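PDB 3PBP: nucleoporin NUP82 from Saccharomyces cerevisiae, which serves as a structural component of the nuclear pore complex, with most of its N-terminal domain belonging to the region that interacts with the nucleoporin NUP116. Local coordinates for residues A[144-147]-A[151-154]; A[165-170]-A[206-211]. The protein carries 1 engineered substitution. All blocks are in the same frame, centred on the assembly; numbering follows the deposited sequence.

In the fold
Both contacts belong to the N-terminal beta-propeller of NUP82, within the part of the chain that interacts with NUP116. Interaction 1 lies inside one four-stranded antiparallel blade, between its second and third strands; interaction 2 runs from the outermost strand of that blade to the next blade along the chain. Their centres are about 10 Å apart, and strand 151-155 joins them. The backbone O of Ile-151 takes a probable hydrogen bond from Leu-166 N at 2.8 Å. From the same strand, the side chains of Ile-151 and the selenomethionine Met-153 reach the rings of interaction 2, with Met-153 SE 3.6 Å from Phe-211 CE2. No other chain of the assembly touches either contact.

Interaction 1: A[144-147]-A[151-154]; sequences VLKE and ITMF
Val-144 and Thr-152 face each other as an antiparallel hydrogen-bonded pair, each backbone N-H bonded to the other's carbonyl oxygen. Val-144 N gives a nearly straight bond to Thr-152 O (2.6 Å, 163° at the hydrogen). The return bond runs from Thr-152 N to Val-144 O at 2.7 Å. Val-144 O also receives the CA-H of Ile-151, with 3.3 Å between that oxygen and Ile-151 CA.

From CB outward, the Val-144 side chain first lies 3.8 Å from Thr-152 O, just beside the hydrogen bond. With chi1 at -179°, CG1 is turned beside the carbonyl carbon, while CG2 lies on the backbone N side and points across to the partner strand. There CG2 meets the edge of the Phe-154 ring, near its plane, 3.7 Å from Phe-154 CE2. One face of that ring is covered from its own strand by Thr-152 CG2, which stands over the rim.

The next pair, Leu-145 and Ile-151, is non-hydrogen-bonded and puts its side chains on the other face of the sheet, where Leu-145 CD1 touches Ile-151 CG1 at 3.7 Å.

The hairpin is thus the middle of its blade, hydrogen-bonded to strand 127-132 on one side and strand 164-166 on the other. On the Phe-154 face, Tyr-114 of strand 110-115 meets the phenylalanine ring and hydrogen-bonds Lys-146 NZ; on the Leu-145 face, Ile-182 and Leu-185 of strand 182-187 pack against the blade.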
loop_
_atom_site.group_PDB
_atom_site.type_symbol
_atom_site.label_atom_id
_atom_site.label_comp_id
_atom_site.label_asym_id
_atom_site.label_seq_id
_atom_site.Cartn_x
_atom_site.Cartn_y
_atom_site.Cartn_z
ATOM N N VAL A 144 -3.100 -9.652 1.705
ATOM C CA VAL A 144 -1.833 -10.334 1.488
ATOM C C VAL A 144 -0.997 -9.752 0.355
ATOM O O VAL A 144 -1.455 -9.670 -0.787
ATOM C CB VAL A 144 -2.083 -11.855 1.220
ATOM C CG1 VAL A 144 -0.762 -12.583 1.018
ATOM C CG2 VAL A 144 -2.857 -12.468 2.388
ATOM N N LEU A 145 0.226 -9.344 0.680
ATOM C CA LEU A 145 1.153 -8.810 -0.314
ATOM C C LEU A 145 2.176 -9.905 -0.648
ATOM O O LEU A 145 2.803 -10.474 0.258
ATOM C CB LEU A 145 1.893 -7.584 0.235
ATOM C CG LEU A 145 3.073 -7.130 -0.624
ATOM C CD1 LEU A 145 2.535 -6.445 -1.872
ATOM C CD2 LEU A 145 3.974 -6.192 0.157
ATOM N N LYS A 146 2.344 -10.204 -1.935
ATOM C CA LYS A 146 3.310 -11.235 -2.351
ATOM C C LYS A 146 4.550 -10.633 -3.043
ATOM O O LYS A 146 4.560 -9.444 -3.367
ATOM C CB LYS A 146 2.619 -12.240 -3.287
ATOM C CG LYS A 146 1.610 -13.140 -2.585
ATOM C CD LYS A 146 0.769 -13.933 -3.577
ATOM C CE LYS A 146 -0.151 -14.908 -2.857
ATOM N NZ LYS A 146 -1.215 -15.409 -3.754
ATOM N N GLU A 147 5.595 -11.441 -3.250
ATOM C CA GLU A 147 6.805 -10.968 -3.935
ATOM C C GLU A 147 6.369 -10.382 -5.269
ATOM O O GLU A 147 7.039 -9.537 -5.862
ATOM C CB GLU A 147 7.763 -12.120 -4.179
ATOM C CG GLU A 147 8.354 -12.683 -2.916
ATOM C CD GLU A 147 8.962 -11.603 -2.047
ATOM O OE1 GLU A 147 9.666 -10.727 -2.604
ATOM O OE2 GLU A 147 8.743 -11.632 -0.812
ATOM N N ILE A 151 -1.429 -7.698 -4.495
ATOM C CA ILE A 151 -2.075 -7.548 -3.184
ATOM C C ILE A 151 -3.425 -8.255 -3.234
ATOM O O ILE A 151 -4.275 -7.934 -4.060
ATOM C CB ILE A 151 -2.266 -6.054 -2.826
ATOM C CG1 ILE A 151 -0.902 -5.346 -2.825
ATOM C CG2 ILE A 151 -2.939 -5.926 -1.460
ATOM C CD1 ILE A 151 -0.977 -3.834 -2.796
ATOM N N THR A 152 -3.624 -9.217 -2.344
ATOM C CA THR A 152 -4.857 -10.001 -2.333
ATOM C C THR A 152 -5.691 -9.912 -1.049
ATOM O O THR A 152 -5.154 -9.850 0.066
ATOM C CB THR A 152 -4.525 -11.500 -2.581
ATOM O OG1 THR A 152 -3.574 -11.600 -3.649
ATOM C CG2 THR A 152 -5.780 -12.288 -2.931
HETATM N N MSE A 153 -7.008 -9.922 -1.212
HETATM C CA MSE A 153 -7.895 -9.875 -0.064
HETATM C C MSE A 153 -8.674 -11.175 0.039
HETATM O O MSE A 153 -9.390 -11.562 -0.878
HETATM C CB MSE A 153 -8.878 -8.715 -0.173
HETATM C CG MSE A 153 -8.321 -7.357 0.180
HETATM SE SE MSE A 153 -9.741 -6.018 0.165
HETATM C CE MSE A 153 -9.640 -5.409 -1.667
ATOM N N PHE A 154 -8.526 -11.848 1.170
ATOM C CA PHE A 154 -9.214 -13.109 1.412
ATOM C C PHE A 154 -10.336 -12.892 2.426
ATOM O O PHE A 154 -10.164 -12.170 3.416
ATOM C CB PHE A 154 -8.248 -14.154 1.992
ATOM C CG PHE A 154 -7.214 -14.650 1.024
ATOM C CD1 PHE A 154 -7.550 -15.561 0.027
ATOM C CD2 PHE A 154 -5.888 -14.244 1.136
ATOM C CE1 PHE A 154 -6.583 -16.063 -0.831
ATOM C CE2 PHE A 154 -4.910 -14.745 0.277
ATOM C CZ PHE A 154 -5.256 -15.655 -0.707
#

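Interaction 2: A[165-170]-A[206-211]; sequences VLNKPN and FAFYPF
The CD1 methyl of Leu-166 meets two aromatic side chains, Phe-208 and Phe-211, coming obliquely to both rings; the ring planes are inclined to each other by about 57°. The closer approach is to Phe-211, with Leu-166 CD1 3.6 Å from Phe-211 CE1; toward Phe-208 the same methyl is 4.2 Å from Phe-208 CD1. Further back along the leucine, CB lies by Phe-208 CE1. The far corner of the Phe-208 ring is met by Asn-167, whose CB comes to the ring edge, near its plane, 4.0 Å from Phe-208 CZ.

This is packing between successive blades of a beta-propeller: the edge strand 164-166 of one meets strand 204-208 and the turn that follows it in the next. No hydrogen bond crosses between the two segments. In that turn the peptide bond before Pro-210 is cis. In Phe-211 CG lies opposite the backbone N (chi1 -167°), whereas in Phe-208 it lies beside the N (chi1 -74°), and each setting carries its ring to the leucine methyl.

The amide of Asn-167 is directed elsewhere, ND2 giving hydrogen bonds to the backbone oxygens of Asp-149 and Val-179, while Arg-178 NH1 binds the Asn-167 carbonyl oxygen.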
loop_
_atom_site.group_PDB
_atom_site.type_symbol
_atom_site.label_atom_id
_atom_site.label_comp_id
_atom_site.label_asym_id
_atom_site.label_seq_id
_atom_site.Cartn_x
_atom_site.Cartn_y
_atom_site.Cartn_z
ATOM N N VAL A 165 -7.829 -10.031 -6.273
ATOM C CA VAL A 165 -6.441 -9.715 -6.510
ATOM C C VAL A 165 -6.312 -8.371 -7.180
ATOM O O VAL A 165 -6.844 -8.150 -8.270
ATOM C CB VAL A 165 -5.772 -10.788 -7.385
ATOM C CG1 VAL A 165 -4.319 -10.427 -7.630
ATOM C CG2 VAL A 165 -5.872 -12.139 -6.701
ATOM N N LEU A 166 -5.597 -7.474 -6.511
ATOM C CA LEU A 166 -5.376 -6.138 -7.019
ATOM C C LEU A 166 -3.920 -6.013 -7.382
ATOM O O LEU A 166 -3.088 -6.771 -6.878
ATOM C CB LEU A 166 -5.743 -5.097 -5.962
ATOM C CG LEU A 166 -7.163 -5.176 -5.395
ATOM C CD1 LEU A 166 -7.491 -3.875 -4.704
ATOM C CD2 LEU A 166 -8.168 -5.417 -6.504
ATOM N N ASN A 167 -3.628 -5.035 -8.240
ATOM C CA ASN A 167 -2.279 -4.753 -8.740
ATOM C C ASN A 167 -1.717 -5.989 -9.455
ATOM O O ASN A 167 -0.578 -6.403 -9.225
ATOM C CB ASN A 167 -1.344 -4.298 -7.597
ATOM C CG ASN A 167 -0.145 -3.493 -8.104
ATOM O OD1 ASN A 167 -0.294 -2.589 -8.931
ATOM N ND2 ASN A 167 1.040 -3.811 -7.601
ATOM N N LYS A 168 -2.542 -6.569 -10.328
ATOM C CA LYS A 168 -2.167 -7.753 -11.091
ATOM C C LYS A 168 -1.041 -7.421 -12.060
ATOM O O LYS A 168 -0.899 -6.271 -12.498
ATOM C CB LYS A 168 -3.362 -8.275 -11.885
ATOM C CG LYS A 168 -4.568 -8.654 -11.055
ATOM C CD LYS A 168 -5.713 -9.070 -11.960
ATOM C CE LYS A 168 -7.040 -9.111 -11.212
ATOM N NZ LYS A 168 -8.212 -9.245 -12.134
ATOM N N PRO A 169 -0.217 -8.423 -12.407
ATOM C CA PRO A 169 0.881 -8.163 -13.340
ATOM C C PRO A 169 0.356 -7.745 -14.718
ATOM O O PRO A 169 -0.754 -8.114 -15.113
ATOM C CB PRO A 169 1.627 -9.494 -13.370
ATOM C CG PRO A 169 1.368 -10.062 -12.005
ATOM C CD PRO A 169 -0.098 -9.766 -11.817
ATOM N N ASN A 170 1.160 -6.964 -15.434
ATOM C CA ASN A 170 0.802 -6.488 -16.765
ATOM C C ASN A 170 1.675 -7.087 -17.855
ATOM O O ASN A 170 2.735 -7.667 -17.588
ATOM C CB ASN A 170 0.930 -4.967 -16.852
ATOM C CG ASN A 170 -0.255 -4.248 -16.255
ATOM O OD1 ASN A 170 -1.401 -4.491 -16.642
ATOM N ND2 ASN A 170 0.010 -3.346 -15.309
ATOM N N PHE A 206 2.006 5.115 -3.103
ATOM C CA PHE A 206 0.859 4.942 -3.970
ATOM C C PHE A 206 -0.294 4.656 -3.032
ATOM O O PHE A 206 -0.091 4.487 -1.819
ATOM C CB PHE A 206 1.071 3.779 -4.946
ATOM C CG PHE A 206 2.134 4.045 -5.980
ATOM C CD1 PHE A 206 3.489 4.044 -5.634
ATOM C CD2 PHE A 206 1.782 4.357 -7.283
ATOM C CE1 PHE A 206 4.475 4.356 -6.576
ATOM C CE2 PHE A 206 2.762 4.670 -8.231
ATOM C CZ PHE A 206 4.109 4.671 -7.873
ATOM N N ALA A 207 -1.507 4.614 -3.569
ATOM C CA ALA A 207 -2.638 4.353 -2.705
ATOM C C ALA A 207 -3.836 3.785 -3.420
ATOM O O ALA A 207 -4.113 4.122 -4.564
ATOM C CB ALA A 207 -3.028 5.622 -1.975
ATOM N N PHE A 208 -4.528 2.894 -2.722
ATOM C CA PHE A 208 -5.745 2.267 -3.208
ATOM C C PHE A 208 -6.892 2.943 -2.441
ATOM O O PHE A 208 -6.985 2.840 -1.216
ATOM C CB PHE A 208 -5.724 0.777 -2.890
ATOM C CG PHE A 208 -4.805 -0.010 -3.748
ATOM C CD1 PHE A 208 -5.195 -0.402 -5.028
ATOM C CD2 PHE A 208 -3.554 -0.382 -3.278
ATOM C CE1 PHE A 208 -4.343 -1.164 -5.830
ATOM C CE2 PHE A 208 -2.689 -1.142 -4.062
ATOM C CZ PHE A 208 -3.086 -1.537 -5.346
ATOM N N TYR A 209 -7.744 3.657 -3.160
ATOM C CA TYR A 209 -8.872 4.337 -2.543
ATOM C C TYR A 209 -10.057 4.175 -3.484
ATOM O O TYR A 209 -10.067 4.746 -4.575
ATOM C CB TYR A 209 -8.553 5.824 -2.340
ATOM C CG TYR A 209 -9.638 6.575 -1.592
ATOM C CD1 TYR A 209 -10.213 6.032 -0.444
ATOM C CD2 TYR A 209 -10.096 7.827 -2.028
ATOM C CE1 TYR A 209 -11.217 6.707 0.253
ATOM C CE2 TYR A 209 -11.099 8.511 -1.336
ATOM C CZ TYR A 209 -11.656 7.946 -0.196
ATOM O OH TYR A 209 -12.646 8.608 0.510
ATOM N N PRO A 210 -11.083 3.404 -3.074
ATOM C CA PRO A 210 -11.219 2.689 -1.801
ATOM C C PRO A 210 -10.598 1.283 -1.804
ATOM O O PRO A 210 -10.473 0.660 -2.849
ATOM C CB PRO A 210 -12.721 2.610 -1.655
ATOM C CG PRO A 210 -13.104 2.192 -3.081
ATOM C CD PRO A 210 -12.248 3.121 -3.944
ATOM N N PHE A 211 -10.219 0.786 -0.631
ATOM C CA PHE A 211 -9.676 -0.571 -0.519
ATOM C C PHE A 211 -10.616 -1.221 0.490
ATOM O O PHE A 211 -10.332 -1.274 1.685
ATOM C CB PHE A 211 -8.258 -0.561 0.032
ATOM C CG PHE A 211 -7.551 -1.871 -0.117
ATOM C CD1 PHE A 211 -6.879 -2.178 -1.294
ATOM C CD2 PHE A 211 -7.535 -2.787 0.921
ATOM C CE1 PHE A 211 -6.200 -3.375 -1.427
ATOM C CE2 PHE A 211 -6.860 -3.984 0.796
ATOM C CZ PHE A 211 -6.191 -4.280 -0.379
#